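Local coordinates for geranyltranstransferase (Enterococcus faecalis, PDB 3P8L), which probably condenses isopentenyl diphosphate with geranyl diphosphate to make farnesyl diphosphate, in a reaction that depends on magnesium, at residues K263-L277 against E289-L301. Residues are numbered along the deposited sequence; the frame is centred on the assembly and turned at random.
Sequences KDALTHQLAEGSAVL and EEHLANLLTQLQL
Leu296 and Leu277 interlock as reciprocal knobs in the tightly packed part of this helix pair, from Leu270 to Leu277. CD2 of Leu296 presses on the backbone at Gly273 and Ser274, 3.5 Å from Ser274 N, in a hole completed by Leu270 and Leu277; the missing side chain at Gly273 leaves the place that this methyl takes up, and Phe214 of helix 205-230 also touches Leu296. Leu270 slides past Leu296 in the opposite direction, its CD2 3.4 Å from Leu296 O. Leu277 fills the return hole among Glu289, Leu292, Ala293 and Leu296. With CG anti to its carbonyl carbon (chi1 -67°), it carries both methyls onto the other helix: CD1 lies 3.5 Å from Ala293 N, while CD2 meets Leu292 CB at 3.7 Å, those two side chains crossing nearly at right angles. Ser274 OG turns back to its own helix, donating to Leu270 O (3.0 Å) from above the carbonyl plane.

Beyond Leu270, toward Lys263, the fit slackens. Exposed Gln300 and Leu301, the latter poorly ordered, form the solvent side over Leu270 and Leu266: Leu270 CD1 meets Gln300 CG (3.7 Å), and Leu266 CD2 meets Leu301 CG (3.9 Å). No hydrogen bond joins the segments. This is knobs-into-holes packing of antiparallel helices (177°), here joining the last two helices of the all-helical isoprenoid synthase fold.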
ATOM      1  N   LYS A 263      32.839  11.757 -11.063  1.00 73.27           N
ATOM      2  CA  LYS A 263      32.465  12.716 -12.116  1.00 71.89           C
ATOM      3  C   LYS A 263      32.357  12.005 -13.457  1.00 72.55           C
ATOM      4  O   LYS A 263      31.466  12.299 -14.259  1.00 75.50           O
ATOM      5  CB  LYS A 263      33.493  13.852 -12.231  1.00 71.53           C
ATOM      6  CG  LYS A 263      33.366  14.967 -11.204  1.00 73.01           C
ATOM      7  CD  LYS A 263      34.424  16.044 -11.440  1.00 78.14           C
ATOM      8  CE  LYS A 263      33.979  17.423 -10.950  1.00 86.24           C
ATOM      9  NZ  LYS A 263      33.785  17.492  -9.473  1.00 83.09           N
ATOM     10  N   ASP A 264      33.270  11.064 -13.689  1.00 72.71           N
ATOM     11  CA  ASP A 264      33.235  10.235 -14.886  1.00 70.80           C
ATOM     12  C   ASP A 264      32.123   9.205 -14.828  1.00 67.44           C
ATOM     13  O   ASP A 264      31.560   8.846 -15.860  1.00 70.28           O
ATOM     14  CB  ASP A 264      34.587   9.564 -15.130  1.00 72.05           C
ATOM     15  CG  ASP A 264      35.560  10.465 -15.873  1.00 82.39           C
ATOM     16  OD1 ASP A 264      36.755  10.111 -15.945  1.00 87.48           O
ATOM     17  OD2 ASP A 264      35.136  11.523 -16.392  1.00 84.82           O
ATOM     18  N   ALA A 265      31.800   8.736 -13.626  1.00 66.06           N
ATOM     19  CA  ALA A 265      30.645   7.851 -13.438  1.00 65.89           C
ATOM     20  C   ALA A 265      29.352   8.557 -13.876  1.00 64.53           C
ATOM     21  O   ALA A 265      28.527   7.968 -14.587  1.00 59.42           O
ATOM     22  CB  ALA A 265      30.547   7.389 -11.994  1.00 64.81           C
ATOM     23  N   LEU A 266      29.219   9.826 -13.473  1.00 63.14           N
ATOM     24  CA  LEU A 266      28.081  10.682 -13.838  1.00 58.06           C
ATOM     25  C   LEU A 266      27.993  10.899 -15.346  1.00 57.19           C
ATOM     26  O   LEU A 266      26.961  10.600 -15.948  1.00 57.08           O
ATOM     27  CB  LEU A 266      28.170  12.025 -13.099  1.00 57.70           C
ATOM     28  CG  LEU A 266      27.075  13.082 -13.303  1.00 59.30           C
ATOM     29  CD1 LEU A 266      25.681  12.508 -13.038  1.00 52.13           C
ATOM     30  CD2 LEU A 266      27.335  14.293 -12.412  1.00 53.03           C
ATOM     31  N   THR A 267      29.090  11.384 -15.939  1.00 59.44           N
ATOM     32  CA  THR A 267      29.197  11.639 -17.383  1.00 61.46           C
ATOM     33  C   THR A 267      28.821  10.406 -18.220  1.00 62.89           C
ATOM     34  O   THR A 267      28.074  10.521 -19.202  1.00 66.64           O
ATOM     35  CB  THR A 267      30.630  12.160 -17.759  1.00 66.73           C
ATOM     36  OG1 THR A 267      30.937  13.323 -16.982  1.00 62.66           O
ATOM     37  CG2 THR A 267      30.742  12.522 -19.245  1.00 63.61           C
ATOM     38  N   HIS A 268      29.315   9.235 -17.811  1.00 58.77           N
ATOM     39  CA  HIS A 268      28.997   7.973 -18.490  1.00 66.94           C
ATOM     40  C   HIS A 268      27.504   7.597 -18.427  1.00 63.28           C
ATOM     41  O   HIS A 268      26.925   7.165 -19.433  1.00 59.23           O
ATOM     42  CB  HIS A 268      29.889   6.824 -17.978  1.00 69.12           C
ATOM     43  CG  HIS A 268      31.341   6.990 -18.319  1.00 74.62           C
ATOM     44  ND1 HIS A 268      32.353   6.671 -17.436  1.00 74.28           N
ATOM     45  CD2 HIS A 268      31.950   7.460 -19.435  1.00 73.34           C
ATOM     46  CE1 HIS A 268      33.521   6.932 -17.997  1.00 76.80           C
ATOM     47  NE2 HIS A 268      33.304   7.413 -19.209  1.00 79.89           N
ATOM     48  N   GLN A 269      26.879   7.777 -17.264  1.00 62.05           N
ATOM     49  CA  GLN A 269      25.430   7.541 -17.149  1.00 56.84           C
ATOM     50  C   GLN A 269      24.637   8.482 -18.049  1.00 51.92           C
ATOM     51  O   GLN A 269      23.711   8.043 -18.746  1.00 48.53           O
ATOM     52  CB  GLN A 269      24.942   7.661 -15.700  1.00 60.10           C
ATOM     53  CG  GLN A 269      25.421   6.566 -14.758  1.00 46.12           C
ATOM     54  CD  GLN A 269      25.095   5.149 -15.225  1.00 60.26           C
ATOM     55  OE1 GLN A 269      24.028   4.870 -15.785  1.00 63.18           O
ATOM     56  NE2 GLN A 269      26.024   4.240 -14.981  1.00 66.66           N
ATOM     57  N   LEU A 270      25.015   9.762 -18.048  1.00 51.21           N
ATOM     58  CA  LEU A 270      24.378  10.748 -18.933  1.00 55.61           C
ATOM     59  C   LEU A 270      24.536  10.362 -20.400  1.00 56.27           C
ATOM     60  O   LEU A 270      23.560  10.387 -21.157  1.00 54.54           O
ATOM     61  CB  LEU A 270      24.896  12.174 -18.676  1.00 49.99           C
ATOM     62  CG  LEU A 270      24.698  12.751 -17.270  1.00 61.21           C
ATOM     63  CD1 LEU A 270      25.282  14.146 -17.183  1.00 61.59           C
ATOM     64  CD2 LEU A 270      23.224  12.753 -16.839  1.00 55.38           C
ATOM     65  N   ALA A 271      25.753   9.964 -20.783  1.00 56.27           N
ATOM     66  CA  ALA A 271      26.022   9.497 -22.151  1.00 56.35           C
ATOM     67  C   ALA A 271      25.179   8.276 -22.508  1.00 49.26           C
ATOM     68  O   ALA A 271      24.635   8.182 -23.614  1.00 55.43           O
ATOM     69  CB  ALA A 271      27.522   9.194 -22.344  1.00 61.35           C
ATOM     70  N   GLU A 272      25.046   7.356 -21.558  1.00 51.22           N
ATOM     71  CA  GLU A 272      24.251   6.151 -21.783  1.00 54.00           C
ATOM     72  C   GLU A 272      22.755   6.452 -21.867  1.00 52.46           C
ATOM     73  O   GLU A 272      22.053   5.888 -22.712  1.00 54.89           O
ATOM     74  CB  GLU A 272      24.580   5.074 -20.752  1.00 55.40           C
ATOM     75  CG  GLU A 272      25.966   4.466 -21.004  1.00 70.66           C
ATOM     76  CD  GLU A 272      26.037   2.981 -20.733  1.00 82.41           C
ATOM     77  OE1 GLU A 272      24.981   2.314 -20.735  1.00 90.61           O
ATOM     78  OE2 GLU A 272      27.160   2.474 -20.538  1.00 85.37           O
ATOM     79  N   GLY A 273      22.291   7.377 -21.027  1.00 52.99           N
ATOM     80  CA  GLY A 273      20.934   7.916 -21.141  1.00 49.41           C
ATOM     81  C   GLY A 273      20.651   8.506 -22.521  1.00 46.74           C
ATOM     82  O   GLY A 273      19.632   8.170 -23.140  1.00 44.89           O
ATOM     83  N   SER A 274      21.562   9.363 -23.000  1.00 48.43           N
ATOM     84  CA  SER A 274      21.474   9.962 -24.351  1.00 55.03           C
ATOM     85  C   SER A 274      21.453   8.901 -25.446  1.00 51.43           C
ATOM     86  O   SER A 274      20.609   8.943 -26.354  1.00 55.58           O
ATOM     87  CB  SER A 274      22.636  10.931 -24.617  1.00 55.72           C
ATOM     88  OG  SER A 274      22.771  11.888 -23.589  1.00 64.60           O
ATOM     89  N   ALA A 275      22.369   7.941 -25.342  1.00 57.19           N
ATOM     90  CA  ALA A 275      22.436   6.839 -26.298  1.00 57.71           C
ATOM     91  C   ALA A 275      21.111   6.092 -26.331  1.00 60.48           C
ATOM     92  O   ALA A 275      20.645   5.714 -27.412  1.00 60.95           O
ATOM     93  CB  ALA A 275      23.591   5.896 -25.975  1.00 57.44           C
ATOM     94  N   VAL A 276      20.489   5.920 -25.160  1.00 56.62           N
ATOM     95  CA  VAL A 276      19.159   5.296 -25.088  1.00 54.07           C
ATOM     96  C   VAL A 276      18.059   6.134 -25.782  1.00 52.54           C
ATOM     97  O   VAL A 276      17.228   5.585 -26.513  1.00 53.46           O
ATOM     98  CB  VAL A 276      18.770   4.899 -23.628  1.00 54.66           C
ATOM     99  CG1 VAL A 276      17.316   4.521 -23.540  1.00 48.55           C
ATOM    100  CG2 VAL A 276      19.610   3.723 -23.166  1.00 52.58           C
ATOM    101  N   LEU A 277      18.068   7.451 -25.569  1.00 51.45           N
ATOM    102  CA  LEU A 277      17.094   8.345 -26.212  1.00 53.47           C
ATOM    103  C   LEU A 277      17.267   8.386 -27.736  1.00 54.50           C
ATOM    104  O   LEU A 277      16.276   8.449 -28.482  1.00 50.39           O
ATOM    105  CB  LEU A 277      17.185   9.767 -25.641  1.00 54.94           C
ATOM    106  CG  LEU A 277      16.788  10.010 -24.177  1.00 63.85           C
ATOM    107  CD1 LEU A 277      17.044  11.459 -23.823  1.00 51.92           C
ATOM    108  CD2 LEU A 277      15.327   9.636 -23.896  1.00 52.71           C
ATOM    109  N   GLU A 289      12.461  14.434 -28.259  1.00 59.20           N
ATOM    110  CA  GLU A 289      13.587  13.985 -27.420  1.00 58.64           C
ATOM    111  C   GLU A 289      14.033  14.965 -26.333  1.00 56.43           C
ATOM    112  O   GLU A 289      14.535  14.540 -25.278  1.00 52.85           O
ATOM    113  CB  GLU A 289      14.799  13.616 -28.293  1.00 65.18           C
ATOM    114  CG  GLU A 289      15.005  14.529 -29.502  1.00 72.91           C
ATOM    115  CD  GLU A 289      16.333  14.302 -30.188  1.00 91.87           C
ATOM    116  OE1 GLU A 289      17.363  14.786 -29.670  1.00 94.41           O
ATOM    117  OE2 GLU A 289      16.347  13.647 -31.255  1.00102.91           O
ATOM    118  N   GLU A 290      13.848  16.263 -26.595  1.00 54.64           N
ATOM    119  CA  GLU A 290      14.347  17.338 -25.712  1.00 51.20           C
ATOM    120  C   GLU A 290      13.731  17.282 -24.325  1.00 45.62           C
ATOM    121  O   GLU A 290      14.391  17.629 -23.358  1.00 50.18           O
ATOM    122  CB  GLU A 290      14.115  18.739 -26.293  1.00 53.23           C
ATOM    123  CG  GLU A 290      14.028  18.827 -27.808  1.00 72.80           C
ATOM    124  CD  GLU A 290      12.594  18.714 -28.314  1.00 84.25           C
ATOM    125  OE1 GLU A 290      11.713  19.456 -27.811  1.00 83.07           O
ATOM    126  OE2 GLU A 290      12.353  17.883 -29.219  1.00 80.69           O
ATOM    127  N   HIS A 291      12.473  16.858 -24.234  1.00 44.59           N
ATOM    128  CA  HIS A 291      11.816  16.700 -22.940  1.00 47.43           C
ATOM    129  C   HIS A 291      12.626  15.799 -22.005  1.00 47.48           C
ATOM    130  O   HIS A 291      12.979  16.205 -20.900  1.00 44.00           O
ATOM    131  CB  HIS A 291      10.379  16.213 -23.095  1.00 41.32           C
ATOM    132  CG  HIS A 291       9.428  17.296 -23.478  1.00 49.37           C
ATOM    133  ND1 HIS A 291       9.082  18.313 -22.616  1.00 54.80           N
ATOM    134  CD2 HIS A 291       8.766  17.537 -24.636  1.00 43.01           C
ATOM    135  CE1 HIS A 291       8.237  19.130 -23.221  1.00 56.05           C
ATOM    136  NE2 HIS A 291       8.022  18.676 -24.443  1.00 46.75           N
ATOM    137  N   LEU A 292      12.968  14.610 -22.482  1.00 44.63           N
ATOM    138  CA  LEU A 292      13.773  13.704 -21.687  1.00 48.29           C
ATOM    139  C   LEU A 292      15.267  14.043 -21.676  1.00 49.74           C
ATOM    140  O   LEU A 292      15.909  13.899 -20.633  1.00 45.37           O
ATOM    141  CB  LEU A 292      13.505  12.253 -22.090  1.00 48.53           C
ATOM    142  CG  LEU A 292      12.116  11.710 -21.725  1.00 48.24           C
ATOM    143  CD1 LEU A 292      11.927  10.297 -22.264  1.00 48.23           C
ATOM    144  CD2 LEU A 292      11.912  11.728 -20.225  1.00 40.11           C
ATOM    145  N   ALA A 293      15.806  14.524 -22.806  1.00 45.64           N
ATOM    146  CA  ALA A 293      17.214  14.980 -22.869  1.00 46.19           C
ATOM    147  C   ALA A 293      17.548  16.130 -21.922  1.00 47.72           C
ATOM    148  O   ALA A 293      18.638  16.142 -21.340  1.00 46.62           O
ATOM    149  CB  ALA A 293      17.628  15.337 -24.303  1.00 48.63           C
ATOM    150  N   ASN A 294      16.628  17.087 -21.774  1.00 44.04           N
ATOM    151  CA  ASN A 294      16.813  18.225 -20.865  0.50 49.99           C
ATOM    152  C   ASN A 294      16.918  17.787 -19.399  1.00 49.35           C
ATOM    153  O   ASN A 294      17.676  18.358 -18.622  1.00 49.57           O
ATOM    154  CB  ASN A 294      15.679  19.248 -21.033  0.50 48.03           C
ATOM    155  CG  ASN A 294      15.687  20.315 -19.958  0.50 51.66           C
ATOM    156  OD1 ASN A 294      16.552  21.186 -19.941  0.50 55.37           O
ATOM    157  ND2 ASN A 294      14.721  20.245 -19.049  0.50 60.27           N
ATOM    158  N   LEU A 295      16.137  16.776 -19.024  1.00 48.78           N
ATOM    159  CA  LEU A 295      16.218  16.237 -17.654  1.00 53.88           C
ATOM    160  C   LEU A 295      17.592  15.626 -17.372  1.00 53.23           C
ATOM    161  O   LEU A 295      18.135  15.781 -16.283  1.00 53.26           O
ATOM    162  CB  LEU A 295      15.095  15.230 -17.378  1.00 56.92           C
ATOM    163  CG  LEU A 295      13.676  15.817 -17.285  1.00 60.00           C
ATOM    164  CD1 LEU A 295      12.673  14.710 -17.170  1.00 62.89           C
ATOM    165  CD2 LEU A 295      13.509  16.798 -16.129  1.00 62.54           C
ATOM    166  N   LEU A 296      18.151  14.963 -18.382  1.00 56.71           N
ATOM    167  CA  LEU A 296      19.538  14.491 -18.352  1.00 60.46           C
ATOM    168  C   LEU A 296      20.555  15.639 -18.278  1.00 61.84           C
ATOM    169  O   LEU A 296      21.476  15.591 -17.459  1.00 64.56           O
ATOM    170  CB  LEU A 296      19.805  13.643 -19.590  1.00 63.10           C
ATOM    171  CG  LEU A 296      20.294  12.221 -19.413  1.00 65.03           C
ATOM    172  CD1 LEU A 296      19.555  11.506 -18.293  1.00 64.22           C
ATOM    173  CD2 LEU A 296      20.057  11.548 -20.736  1.00 62.05           C
ATOM    174  N   THR A 297      20.372  16.662 -19.119  1.00 59.18           N
ATOM    175  CA  THR A 297      21.180  17.896 -19.097  1.00 61.35           C
ATOM    176  C   THR A 297      21.224  18.560 -17.714  1.00 62.35           C
ATOM    177  O   THR A 297      22.294  19.009 -17.289  1.00 67.33           O
ATOM    178  CB  THR A 297      20.673  18.938 -20.146  1.00 64.58           C
ATOM    179  OG1 THR A 297      20.737  18.378 -21.460  1.00 73.21           O
ATOM    180  CG2 THR A 297      21.496  20.234 -20.129  1.00 63.47           C
ATOM    181  N   GLN A 298      20.085  18.597 -17.014  1.00 59.25           N
ATOM    182  CA  GLN A 298      20.001  19.259 -15.702  0.50 61.76           C
ATOM    183  C   GLN A 298      20.893  18.588 -14.653  1.00 63.21           C
ATOM    184  O   GLN A 298      21.281  19.223 -13.671  1.00 66.12           O
ATOM    185  CB  GLN A 298      18.557  19.336 -15.175  0.50 60.99           C
ATOM    186  CG  GLN A 298      17.552  20.147 -16.010  0.50 64.61           C
ATOM    187  CD  GLN A 298      18.187  21.226 -16.871  0.50 63.45           C
ATOM    188  OE1 GLN A 298      19.360  21.557 -16.710  0.50 59.56           O
ATOM    189  NE2 GLN A 298      17.410  21.771 -17.800  0.50 65.20           N
ATOM    190  N   LEU A 299      21.218  17.310 -14.862  1.00 63.92           N
ATOM    191  CA  LEU A 299      22.074  16.561 -13.926  1.00 66.11           C
ATOM    192  C   LEU A 299      23.598  16.746 -14.129  1.00 68.93           C
ATOM    193  O   LEU A 299      24.386  16.253 -13.319  1.00 72.01           O
ATOM    194  CB  LEU A 299      21.719  15.070 -13.936  1.00 58.50           C
ATOM    195  CG  LEU A 299      20.330  14.580 -13.527  1.00 64.43           C
ATOM    196  CD1 LEU A 299      20.301  13.062 -13.580  1.00 62.02           C
ATOM    197  CD2 LEU A 299      19.890  15.070 -12.140  1.00 57.17           C
ATOM    198  N   GLN A 300      24.003  17.446 -15.193  1.00 73.85           N
ATOM    199  CA  GLN A 300      25.415  17.811 -15.430  1.00 82.26           C
ATOM    200  C   GLN A 300      26.003  18.668 -14.302  1.00 89.75           C
ATOM    201  O   GLN A 300      25.267  19.310 -13.552  1.00 89.86           O
ATOM    202  CB  GLN A 300      25.567  18.592 -16.742  1.00 82.32           C
ATOM    203  CG  GLN A 300      25.555  17.761 -18.020  1.00 83.03           C
ATOM    204  CD  GLN A 300      25.581  18.612 -19.290  1.00 85.98           C
ATOM    205  OE1 GLN A 300      25.811  19.823 -19.245  1.00 90.34           O
ATOM    206  NE2 GLN A 300      25.344  17.973 -20.431  1.00 83.36           N
ATOM    207  N   LEU A 301      27.329  18.678 -14.192  1.00 97.98           N
ATOM    208  CA  LEU A 301      28.009  19.576 -13.259  1.00104.85           C
ATOM    209  C   LEU A 301      28.674  20.732 -14.001  1.00111.43           C
ATOM    210  O   LEU A 301      29.325  20.528 -15.031  1.00113.28           O
ATOM    211  CB  LEU A 301      29.022  18.821 -12.394  1.00103.45           C
ATOM    212  CG  LEU A 301      28.444  17.849 -11.355  1.00101.77           C
ATOM    213  CD1 LEU A 301      29.547  17.001 -10.741  1.00103.14           C
ATOM    214  CD2 LEU A 301      27.655  18.572 -10.268  1.00 98.85           C
TER